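Side-chain contacts in SusD superfamily protein (Bacteroides fragilis NCTC 9343, PDB 3NQP), which probably binds glycans at the cell surface as a SusD-like outer-membrane lipoprotein: residues His42-Phe46 against Gly47-Gly51; Lys164-Met167 against Thr168-Ser172; Pro383-Tyr386 against Leu387-Glu391. All blocks are in the same frame, centred on the assembly; numbering follows the deposited sequence. Where two conformers were deposited one is given.

Contact 1 (His42-Phe46 against Gly47-Gly51)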
ATOM      1  N   HIS A  42       6.068   3.414  -2.810  1.00 10.67           N
ATOM      2  CA  HIS A  42       4.823   2.782  -3.235  1.00 12.20           C
ATOM      3  C   HIS A  42       3.801   2.753  -2.080  1.00 11.52           C
ATOM      4  O   HIS A  42       2.618   3.117  -2.244  1.00 11.20           O
ATOM      5  CB  HIS A  42       5.080   1.375  -3.779  1.00 11.00           C
ATOM      6  CG  HIS A  42       3.842   0.562  -3.913  1.00 10.73           C
ATOM      7  ND1 HIS A  42       2.952   0.733  -4.947  1.00  9.63           N
ATOM      8  CD2 HIS A  42       3.314  -0.403  -3.118  1.00 13.66           C
ATOM      9  CE1 HIS A  42       1.929  -0.096  -4.791  1.00 12.50           C
ATOM     10  NE2 HIS A  42       2.116  -0.784  -3.673  1.00 13.51           N
ATOM     11  N   THR A  43       4.261   2.312  -0.913  1.00 10.34           N
ATOM     12  CA  THR A  43       3.400   2.042   0.204  1.00  9.10           C
ATOM     13  C   THR A  43       3.177   3.322   1.012  1.00  9.74           C
ATOM     14  O   THR A  43       2.017   3.724   1.266  1.00 10.44           O
ATOM     15  CB  THR A  43       4.003   0.932   1.085  1.00 10.86           C
ATOM     16  OG1 THR A  43       3.953  -0.316   0.366  1.00  9.22           O
ATOM     17  CG2 THR A  43       3.297   0.827   2.431  1.00  8.33           C
ATOM     18  N   ILE A  44       4.253   3.988   1.378  1.00  9.98           N
ATOM     19  CA  ILE A  44       4.133   5.150   2.301  1.00 10.52           C
ATOM     20  C   ILE A  44       3.867   6.442   1.488  1.00  9.80           C
ATOM     21  O   ILE A  44       2.815   7.053   1.628  1.00 12.11           O
ATOM     22  CB  ILE A  44       5.327   5.340   3.195  1.00 11.99           C
ATOM     23  CG1 ILE A  44       5.637   4.065   4.027  1.00 13.52           C
ATOM     24  CG2 ILE A  44       5.117   6.566   4.099  1.00  9.27           C
ATOM     25  CD1 ILE A  44       4.593   3.627   5.062  1.00  8.71           C
ATOM     26  N   THR A  45       4.781   6.866   0.631  1.00  9.93           N
ATOM     27  CA  THR A  45       4.607   8.159  -0.065  1.00 10.60           C
ATOM     28  C   THR A  45       3.308   8.235  -0.864  1.00  9.44           C
ATOM     29  O   THR A  45       2.535   9.172  -0.679  1.00  9.72           O
ATOM     30  CB  THR A  45       5.835   8.531  -0.929  1.00  8.71           C
ATOM     31  OG1 THR A  45       6.999   8.244  -0.146  1.00 13.29           O
ATOM     32  CG2 THR A  45       5.800  10.024  -1.358  1.00  9.95           C
ATOM     33  N   PHE A  46       3.062   7.222  -1.680  1.00  9.24           N
ATOM     34  CA  PHE A  46       1.903   7.176  -2.572  1.00 11.51           C
ATOM     35  C   PHE A  46       0.630   6.650  -1.838  1.00 12.77           C
ATOM     36  O   PHE A  46      -0.434   7.230  -1.944  1.00 12.88           O
ATOM     37  CB  PHE A  46       2.187   6.254  -3.734  1.00 10.51           C
ATOM     38  CG  PHE A  46       3.208   6.744  -4.723  1.00 12.01           C
ATOM     39  CD1 PHE A  46       3.572   8.089  -4.836  1.00 15.14           C
ATOM     40  CD2 PHE A  46       3.722   5.859  -5.648  1.00 10.02           C
ATOM     41  CE1 PHE A  46       4.486   8.502  -5.828  1.00 10.92           C
ATOM     42  CE2 PHE A  46       4.628   6.285  -6.663  1.00 15.79           C
ATOM     43  CZ  PHE A  46       5.025   7.601  -6.721  1.00 15.96           C
ATOM     44  N   GLY A  47       0.768   5.581  -1.061  1.00 14.04           N
ATOM     45  CA  GLY A  47      -0.386   4.886  -0.503  1.00 11.85           C
ATOM     46  C   GLY A  47      -0.938   5.479   0.775  1.00 11.06           C
ATOM     47  O   GLY A  47      -2.145   5.390   1.003  1.00 10.80           O
ATOM     48  N   GLU A  48      -0.072   6.023   1.638  1.00 11.47           N
ATOM     49  CA  GLU A  48      -0.513   6.433   3.008  1.00 13.24           C
ATOM     50  C   GLU A  48      -0.620   7.936   3.214  1.00 10.98           C
ATOM     51  O   GLU A  48      -1.584   8.413   3.797  1.00 10.79           O
ATOM     52  CB  GLU A  48       0.491   5.978   4.087  1.00 13.26           C
ATOM     53  CG  GLU A  48       0.547   4.569   4.385  1.00 18.12           C
ATOM     54  CD  GLU A  48      -0.574   4.040   5.237  1.00 17.16           C
ATOM     55  OE1 GLU A  48      -1.163   4.745   6.088  1.00 13.60           O
ATOM     56  OE2 GLU A  48      -0.801   2.846   5.079  1.00 18.36           O
ATOM     57  N   LEU A  49       0.409   8.682   2.794  1.00 12.46           N
ATOM     58  CA  LEU A  49       0.568  10.042   3.339  1.00 11.00           C
ATOM     59  C   LEU A  49      -0.564  11.023   3.080  1.00 12.32           C
ATOM     60  O   LEU A  49      -0.823  11.879   3.913  1.00 12.79           O
ATOM     61  CB  LEU A  49       1.889  10.672   2.925  1.00 10.71           C
ATOM     62  CG  LEU A  49       3.205  10.087   3.471  1.00 14.53           C
ATOM     63  CD1 LEU A  49       4.368  10.932   2.921  1.00 11.28           C
ATOM     64  CD2 LEU A  49       3.269   9.941   5.030  1.00 14.17           C
ATOM     65  N   ARG A  50      -1.183  10.963   1.912  1.00 13.59           N
ATOM     66  CA  ARG A  50      -2.294  11.876   1.588  1.00 13.76           C
ATOM     67  C   ARG A  50      -3.627  11.427   2.197  1.00 16.25           C
ATOM     68  O   ARG A  50      -4.661  12.051   1.950  1.00 15.95           O
ATOM     69  CB  ARG A  50      -2.435  12.008   0.069  1.00 14.40           C
ATOM     70  CG  ARG A  50      -1.282  12.731  -0.576  1.00  8.95           C
ATOM     71  CD  ARG A  50      -1.583  13.007  -2.069  1.00 13.68           C
ATOM     72  NE  ARG A  50      -2.592  14.065  -2.176  1.00  8.40           N
ATOM     73  CZ  ARG A  50      -3.034  14.644  -3.283  1.00 13.82           C
ATOM     74  NH1 ARG A  50      -2.619  14.272  -4.482  1.00 11.24           N
ATOM     75  NH2 ARG A  50      -3.930  15.617  -3.175  1.00  9.68           N
ATOM     76  N   GLY A  51      -3.592  10.336   2.960  1.00 13.80           N
ATOM     77  CA  GLY A  51      -4.799   9.731   3.541  1.00 14.76           C
ATOM     78  C   GLY A  51      -5.544  10.465   4.654  1.00 12.88           C
ATOM     79  O   GLY A  51      -6.527   9.952   5.111  1.00 13.52           O
TER
HETATM   80  O   HOH W   1      -0.175   9.577  -0.533  1.00 15.20           O

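Contact 2 (Lys164-Met167 against Thr168-Ser172)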
ATOM      1  N   LYS A 164      -6.029   6.971 -20.765  0.50 15.76           N
ATOM      2  CA  LYS A 164      -6.518   5.803 -21.508  0.50 15.69           C
ATOM      3  C   LYS A 164      -5.399   5.025 -22.190  0.50 15.31           C
ATOM      4  O   LYS A 164      -5.393   3.787 -22.139  0.50 16.63           O
ATOM      5  CB  LYS A 164      -7.581   6.179 -22.544  0.50 15.55           C
ATOM      6  CG  LYS A 164      -7.947   5.015 -23.475  0.50 17.98           C
ATOM      7  CD  LYS A 164      -8.719   3.907 -22.767  0.50 21.28           C
ATOM      8  CE  LYS A 164      -9.461   3.028 -23.802  0.50 25.80           C
ATOM      9  NZ  LYS A 164     -10.151   1.841 -23.237  0.50 14.77           N
ATOM     10  N   GLU A 165      -4.467   5.729 -22.844  1.00 15.91           N
ATOM     11  CA  GLU A 165      -3.349   5.050 -23.513  1.00 13.44           C
ATOM     12  C   GLU A 165      -2.493   4.285 -22.494  1.00 12.55           C
ATOM     13  O   GLU A 165      -2.078   3.162 -22.778  1.00 13.78           O
ATOM     14  CB  GLU A 165      -2.470   6.021 -24.280  1.00 16.79           C
ATOM     15  CG  GLU A 165      -3.169   6.612 -25.518  1.00 14.74           C
ATOM     16  CD  GLU A 165      -2.381   7.736 -26.160  1.00 25.11           C
ATOM     17  OE1 GLU A 165      -1.841   8.601 -25.484  1.00 16.34           O
ATOM     18  OE2 GLU A 165      -2.330   7.764 -27.381  1.00 25.16           O
ATOM     19  N   VAL A 166      -2.223   4.909 -21.335  1.00 13.57           N
ATOM     20  CA  VAL A 166      -1.419   4.266 -20.253  1.00 15.55           C
ATOM     21  C   VAL A 166      -2.139   3.006 -19.739  1.00 13.81           C
ATOM     22  O   VAL A 166      -1.515   1.937 -19.548  1.00 13.74           O
ATOM     23  CB  VAL A 166      -1.118   5.244 -19.108  1.00 12.80           C
ATOM     24  CG1 VAL A 166      -0.447   4.557 -17.936  1.00 10.28           C
ATOM     25  CG2 VAL A 166      -0.232   6.426 -19.633  1.00  9.75           C
HETATM   26  N   MSE A 167      -3.453   3.119 -19.519  1.00 14.58           N
HETATM   27  CA  MSE A 167      -4.232   1.979 -18.997  1.00 14.27           C
HETATM   28  C   MSE A 167      -4.362   0.873 -20.040  1.00 15.07           C
HETATM   29  O   MSE A 167      -4.397  -0.308 -19.712  1.00 13.73           O
HETATM   30  CB  MSE A 167      -5.637   2.410 -18.585  1.00 11.90           C
HETATM   31  CG  MSE A 167      -6.424   1.307 -17.863  1.00 14.21           C
HETATM   32 SE   MSE A 167      -5.540   0.407 -16.387  0.75  6.54          SE
HETATM   33  CE  MSE A 167      -5.574   1.782 -15.050  1.00  9.13           C
ATOM     34  N   THR A 168      -4.459   1.245 -21.299  1.00 13.09           N
ATOM     35  CA  THR A 168      -4.450   0.219 -22.356  1.00 13.31           C
ATOM     36  C   THR A 168      -3.182  -0.637 -22.234  1.00 11.81           C
ATOM     37  O   THR A 168      -3.254  -1.868 -22.321  1.00 11.52           O
ATOM     38  CB  THR A 168      -4.627   0.856 -23.736  1.00 16.62           C
ATOM     39  OG1 THR A 168      -5.940   1.421 -23.758  1.00 17.93           O
ATOM     40  CG2 THR A 168      -4.477  -0.156 -24.867  1.00 15.97           C
ATOM     41  N   GLN A 169      -2.047   0.003 -21.961  1.00 11.98           N
ATOM     42  CA  GLN A 169      -0.790  -0.675 -21.864  1.00 13.64           C
ATOM     43  C   GLN A 169      -0.720  -1.520 -20.617  1.00 11.86           C
ATOM     44  O   GLN A 169      -0.212  -2.652 -20.650  1.00 13.18           O
ATOM     45  CB  GLN A 169       0.365   0.316 -21.805  1.00 14.66           C
ATOM     46  CG  GLN A 169       1.747  -0.376 -21.765  1.00 11.49           C
ATOM     47  CD  GLN A 169       2.021  -1.219 -22.994  1.00 21.69           C
ATOM     48  OE1 GLN A 169       1.658  -0.846 -24.104  1.00 21.59           O
ATOM     49  NE2 GLN A 169       2.680  -2.365 -22.798  1.00 19.33           N
ATOM     50  N   ILE A 170      -1.182  -0.934 -19.509  1.00 11.44           N
ATOM     51  CA  ILE A 170      -1.227  -1.664 -18.252  1.00 12.97           C
ATOM     52  C   ILE A 170      -2.004  -2.977 -18.462  1.00 11.88           C
ATOM     53  O   ILE A 170      -1.567  -4.049 -18.085  1.00 14.93           O
ATOM     54  CB  ILE A 170      -1.870  -0.836 -17.145  1.00 10.64           C
ATOM     55  CG1 ILE A 170      -0.935   0.283 -16.671  1.00 15.56           C
ATOM     56  CG2 ILE A 170      -2.202  -1.702 -15.991  1.00 10.36           C
ATOM     57  CD1 ILE A 170      -1.645   1.304 -15.723  1.00 11.84           C
ATOM     58  N   LYS A 171      -3.181  -2.885 -19.045  1.00 14.40           N
ATOM     59  CA  LYS A 171      -4.021  -4.071 -19.205  1.00 13.64           C
ATOM     60  C   LYS A 171      -3.415  -5.065 -20.229  1.00 14.47           C
ATOM     61  O   LYS A 171      -3.473  -6.281 -20.035  1.00 14.78           O
ATOM     62  CB  LYS A 171      -5.450  -3.647 -19.573  1.00 14.24           C
ATOM     63  CG  LYS A 171      -6.215  -3.042 -18.346  1.00 12.88           C
ATOM     64  CD  LYS A 171      -7.601  -2.497 -18.674  1.00 14.65           C
ATOM     65  CE  LYS A 171      -8.393  -2.006 -17.453  1.00 16.25           C
ATOM     66  NZ  LYS A 171      -9.703  -1.359 -17.853  1.00 10.16           N
ATOM     67  N   SER A 172      -2.807  -4.562 -21.299  1.00 15.05           N
ATOM     68  CA  SER A 172      -2.100  -5.451 -22.222  1.00 15.85           C
ATOM     69  C   SER A 172      -1.012  -6.228 -21.492  1.00 15.50           C
ATOM     70  O   SER A 172      -0.893  -7.455 -21.634  1.00 15.95           O
ATOM     71  CB  SER A 172      -1.501  -4.636 -23.350  1.00 16.50           C
ATOM     72  OG  SER A 172      -0.752  -5.472 -24.182  1.00 17.30           O
TER
HETATM   73  O   HOH W   2      -8.103   0.248 -21.444  1.00 35.34           O

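Contact 3 (Pro383-Tyr386 against Leu387-Glu391)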
ATOM      1  N   PRO A 383      -6.572 -10.772   3.576  1.00 10.62           N
ATOM      2  CA  PRO A 383      -7.678  -9.876   3.927  1.00 10.95           C
ATOM      3  C   PRO A 383      -7.890  -8.700   2.945  1.00 11.28           C
ATOM      4  O   PRO A 383      -9.019  -8.169   2.839  1.00 10.72           O
ATOM      5  CB  PRO A 383      -7.303  -9.341   5.339  1.00 13.93           C
ATOM      6  CG  PRO A 383      -6.416 -10.419   5.924  1.00  9.65           C
ATOM      7  CD  PRO A 383      -5.616 -10.898   4.677  1.00  9.95           C
ATOM      8  N   TRP A 384      -6.845  -8.301   2.235  1.00 11.07           N
ATOM      9  CA  TRP A 384      -7.003  -7.318   1.138  1.00 10.46           C
ATOM     10  C   TRP A 384      -7.928  -7.899   0.066  1.00 10.74           C
ATOM     11  O   TRP A 384      -8.768  -7.188  -0.489  1.00  9.46           O
ATOM     12  CB  TRP A 384      -5.639  -6.875   0.572  1.00  9.04           C
ATOM     13  CG  TRP A 384      -5.738  -5.922  -0.602  1.00 12.46           C
ATOM     14  CD1 TRP A 384      -5.743  -4.566  -0.559  1.00 12.22           C
ATOM     15  CD2 TRP A 384      -5.826  -6.280  -1.959  1.00 11.57           C
ATOM     16  NE1 TRP A 384      -5.857  -4.043  -1.817  1.00 12.34           N
ATOM     17  CE2 TRP A 384      -5.927  -5.082  -2.701  1.00  9.82           C
ATOM     18  CE3 TRP A 384      -5.872  -7.511  -2.637  1.00 13.51           C
ATOM     19  CZ2 TRP A 384      -6.054  -5.073  -4.094  1.00 12.33           C
ATOM     20  CZ3 TRP A 384      -5.957  -7.503  -3.996  1.00 15.76           C
ATOM     21  CH2 TRP A 384      -6.057  -6.303  -4.715  1.00 16.22           C
ATOM     22  N   VAL A 385      -7.786  -9.188  -0.223  1.00 11.51           N
ATOM     23  CA  VAL A 385      -8.578  -9.825  -1.279  1.00 10.85           C
ATOM     24  C   VAL A 385     -10.045  -9.807  -0.815  1.00 12.92           C
ATOM     25  O   VAL A 385     -10.956  -9.379  -1.550  1.00 10.68           O
ATOM     26  CB  VAL A 385      -8.061 -11.238  -1.689  1.00 11.67           C
ATOM     27  CG1 VAL A 385      -8.999 -11.844  -2.700  1.00  9.13           C
ATOM     28  CG2 VAL A 385      -6.559 -11.202  -2.225  1.00  8.77           C
ATOM     29  N   TYR A 386     -10.252 -10.190   0.434  1.00  9.34           N
ATOM     30  CA  TYR A 386     -11.578 -10.119   1.003  1.00  9.61           C
ATOM     31  C   TYR A 386     -12.235  -8.728   0.979  1.00 11.57           C
ATOM     32  O   TYR A 386     -13.400  -8.623   0.618  1.00  8.98           O
ATOM     33  CB  TYR A 386     -11.576 -10.594   2.470  1.00 10.40           C
ATOM     34  CG  TYR A 386     -11.198 -12.029   2.772  1.00  7.25           C
ATOM     35  CD1 TYR A 386     -11.509 -13.077   1.917  1.00 16.51           C
ATOM     36  CD2 TYR A 386     -10.672 -12.351   4.037  1.00 14.07           C
ATOM     37  CE1 TYR A 386     -11.188 -14.396   2.251  1.00 16.98           C
ATOM     38  CE2 TYR A 386     -10.349 -13.648   4.362  1.00 14.85           C
ATOM     39  CZ  TYR A 386     -10.638 -14.665   3.483  1.00 16.70           C
ATOM     40  OH  TYR A 386     -10.324 -15.931   3.828  1.00 16.28           O
ATOM     41  N   LEU A 387     -11.527  -7.673   1.408  1.00 11.91           N
ATOM     42  CA  LEU A 387     -12.160  -6.344   1.472  1.00 11.00           C
ATOM     43  C   LEU A 387     -12.341  -5.737   0.074  1.00 10.91           C
ATOM     44  O   LEU A 387     -13.241  -4.931  -0.149  1.00 12.06           O
ATOM     45  CB  LEU A 387     -11.414  -5.431   2.453  1.00 10.07           C
ATOM     46  CG  LEU A 387     -11.564  -5.939   3.921  1.00  8.59           C
ATOM     47  CD1 LEU A 387     -10.627  -5.160   4.795  1.00  9.32           C
ATOM     48  CD2 LEU A 387     -13.014  -5.859   4.417  1.00  9.67           C
ATOM     49  N   THR A 388     -11.500  -6.139  -0.863  1.00 12.82           N
ATOM     50  CA  THR A 388     -11.642  -5.738  -2.252  1.00 10.13           C
ATOM     51  C   THR A 388     -12.911  -6.414  -2.866  1.00 13.23           C
ATOM     52  O   THR A 388     -13.694  -5.760  -3.579  1.00 13.04           O
ATOM     53  CB  THR A 388     -10.316  -5.991  -3.068  1.00 14.26           C
ATOM     54  OG1 THR A 388      -9.174  -5.406  -2.393  1.00  9.11           O
ATOM     55  CG2 THR A 388     -10.410  -5.376  -4.447  1.00 10.80           C
ATOM     56  N   LEU A 389     -13.129  -7.701  -2.569  1.00 11.53           N
ATOM     57  CA  LEU A 389     -14.344  -8.416  -2.978  1.00 12.14           C
ATOM     58  C   LEU A 389     -15.565  -7.864  -2.271  1.00 12.84           C
ATOM     59  O   LEU A 389     -16.635  -7.806  -2.859  1.00  9.68           O
ATOM     60  CB  LEU A 389     -14.199  -9.914  -2.703  1.00 13.02           C
ATOM     61  CG  LEU A 389     -13.362 -10.679  -3.730  1.00 13.05           C
ATOM     62  CD1 LEU A 389     -12.964 -12.066  -3.252  1.00 12.91           C
ATOM     63  CD2 LEU A 389     -14.080 -10.751  -5.043  1.00  9.42           C
ATOM     64  N   ALA A 390     -15.411  -7.411  -1.020  1.00  8.53           N
ATOM     65  CA  ALA A 390     -16.509  -6.716  -0.343  1.00 11.35           C
ATOM     66  C   ALA A 390     -16.944  -5.445  -1.114  1.00 13.67           C
ATOM     67  O   ALA A 390     -18.150  -5.148  -1.250  1.00 13.29           O
ATOM     68  CB  ALA A 390     -16.142  -6.378   1.095  1.00 10.75           C
ATOM     69  N   GLU A 391     -15.959  -4.677  -1.576  1.00 10.16           N
ATOM     70  CA  GLU A 391     -16.243  -3.469  -2.330  1.00 10.15           C
ATOM     71  C   GLU A 391     -16.956  -3.803  -3.654  1.00  8.54           C
ATOM     72  O   GLU A 391     -17.912  -3.133  -4.013  1.00  8.61           O
ATOM     73  CB  GLU A 391     -14.966  -2.682  -2.581  1.00  6.81           C
ATOM     74  CG  GLU A 391     -15.207  -1.356  -3.286  1.00  7.12           C
ATOM     75  CD  GLU A 391     -13.968  -0.508  -3.335  1.00 12.89           C
ATOM     76  OE1 GLU A 391     -13.109  -0.719  -2.447  1.00  8.08           O
ATOM     77  OE2 GLU A 391     -13.871   0.351  -4.254  1.00 15.20           O
TER

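Contact 1 (His42-Phe46 against Gly47-Gly51)
Ile44 meets Glu48 and Leu49 where the last, weakly bonded turn of helix 39-48 leads into a type I beta turn from Glu48 to Gly51. Ile44 O accepts from both Glu48 N and Leu49 N, each at 3.1 Å, an i+4 and an i+5 donor on one oxygen. The beta turn has its own bond, Gly51 N to Glu48 O at 2.9 Å. Just before this the helix carries a wider pi-type turn over residues 42-46. Gly47 has its CA against the preceding turn, 3.2 Å from Thr43 O, and its backbone bonds to Trp453.

On the side-chain level, Ile44 CG2 lies 4.0 Å from Leu49 CD2; with CG1 beside the backbone N (chi1 -56°), CG2 is the branch turned to the leucine. Glu48 bends at chi2, and its buried carboxylate is satisfied by Tyr319 OH at OE1 and Gly450 N at OE2. The guanidinium of Arg50 is held by Gln73 and the carbonyl of Lys491.

A water bridges three backbone groups: it donates to Thr45 O at 2.7 Å and to Phe46 O at 2.8 Å, and accepts from Arg50 N at 3.0 Å.

Contact 2 (Lys164-Met167 against Thr168-Ser172)
Lys164 and Thr168 lie one turn apart on helix 163-181, an amphipathic alpha-helix with one side against the helices 110-135 and 200-216 and the other toward solvent.

The hydrogen bonds are the regular i to i+4 ladder, carried by the amides of Thr168, Gln169, Ile170 and Lys171, with one addition. Lys164 O takes Thr168 N at 2.8 Å and also Thr168 OG1 at 2.9 Å, and the two donors arrive from opposite faces of the carbonyl plane. The hydroxyl stands 37° out of that plane. It gets there because OG1 sits beside the backbone N (chi1 -66°), which turns it back over the preceding turn.

The apolar contacts belong to the buried side. Met167, present as selenomethionine and bent at both chi2 and chi3, curls so that its SE lies 3.9 Å from Ile170 CB and its CE close to the CD1 of the same isoleucine. Val166 CG1 meets Ile170 CD1 at 4.1 Å. Phe129 and Tyr132 of helix 110-135, with Val210 of helix 200-216, also touch Met167.

Charged chains flank this patch. In one of its two conformers Lys164 bends at chi2 and passes Thr168, and a water then accepts from Lys164 NZ at 3.2 Å. Lys171 NZ forms a salt bridge with Asp228, bonds to Thr214 and makes a cation-pi contact with Tyr211. The lysine reaches them by running extended beyond CG, which lays Lys171 CE 3.9 Å from Met167 CG.

Contact 3 (Pro383-Tyr386 against Leu387-Glu391)
Residues Pro383-Tyr386 and Leu387-Glu391 are successive turns of the alpha-helix 382-396, tied by i to i+4 bonds that include Leu387 N to Pro383 O at 2.9 Å and Ala390 N to Tyr386 O at the same length.

Thr388 gives the contact its character. Its OG1 donates to Trp384 O at 2.6 Å, while its own N reaches that oxygen at 3.0 Å from the opposite face of the carbonyl plane, so one carbonyl is gripped twice by one residue. The same hydroxyl oxygen rests over the centre of the Trp384 ring, 3.3 Å above its plane. Two torsions set this up: CG of the tryptophan lies opposite its backbone N (chi1 177°), and a chi2 of 92° sets the ring plane roughly perpendicular to the plane of CA, CB and CG, presenting a face to the threonine. The OG1 proton is committed to the carbonyl, and it is the oxygen that lies over the indole. The ring nitrogen NE1 makes a weak bond to Gln451.

Along another side of the helix, Val385 and Leu389 run alongside each other, with Val385 CG1 4.0 Å from Leu389 CD1. Both touch Leu240 of helix 228-241, and Leu389 and Ala390 also meet Tyr405 of helix 399-414. The motif is a threonine hydroxyl bonded back to the carbonyl four residues earlier within a buried helix, here in what is consistent with the TPR-like helical part of a SusD-family fold.

Overall arrangement
The three contacts follow one another along the chain and none touches another. Contact 1 lies nearest the centre of the chain, about 7 Å from it; contact 3 is at about 14 Å and contact 2, on the partly exposed helix 163-181, at about 21 Å. Between centres, contacts 1 and 3 are about 19 Å apart, and contact 2 is about 23 Å from contact 1 and 24 Å from contact 3. Helix 110-135 meets contacts 1 and 2, helix 200-216 meets contacts 2 and 3, and Thr43 and Ile44 touch strand 377-381, which leads directly into helix 382-396 of contact 3. Leu389's side chain is about 6 Å from a 1,2-ethanediol, probably left from crystallisation.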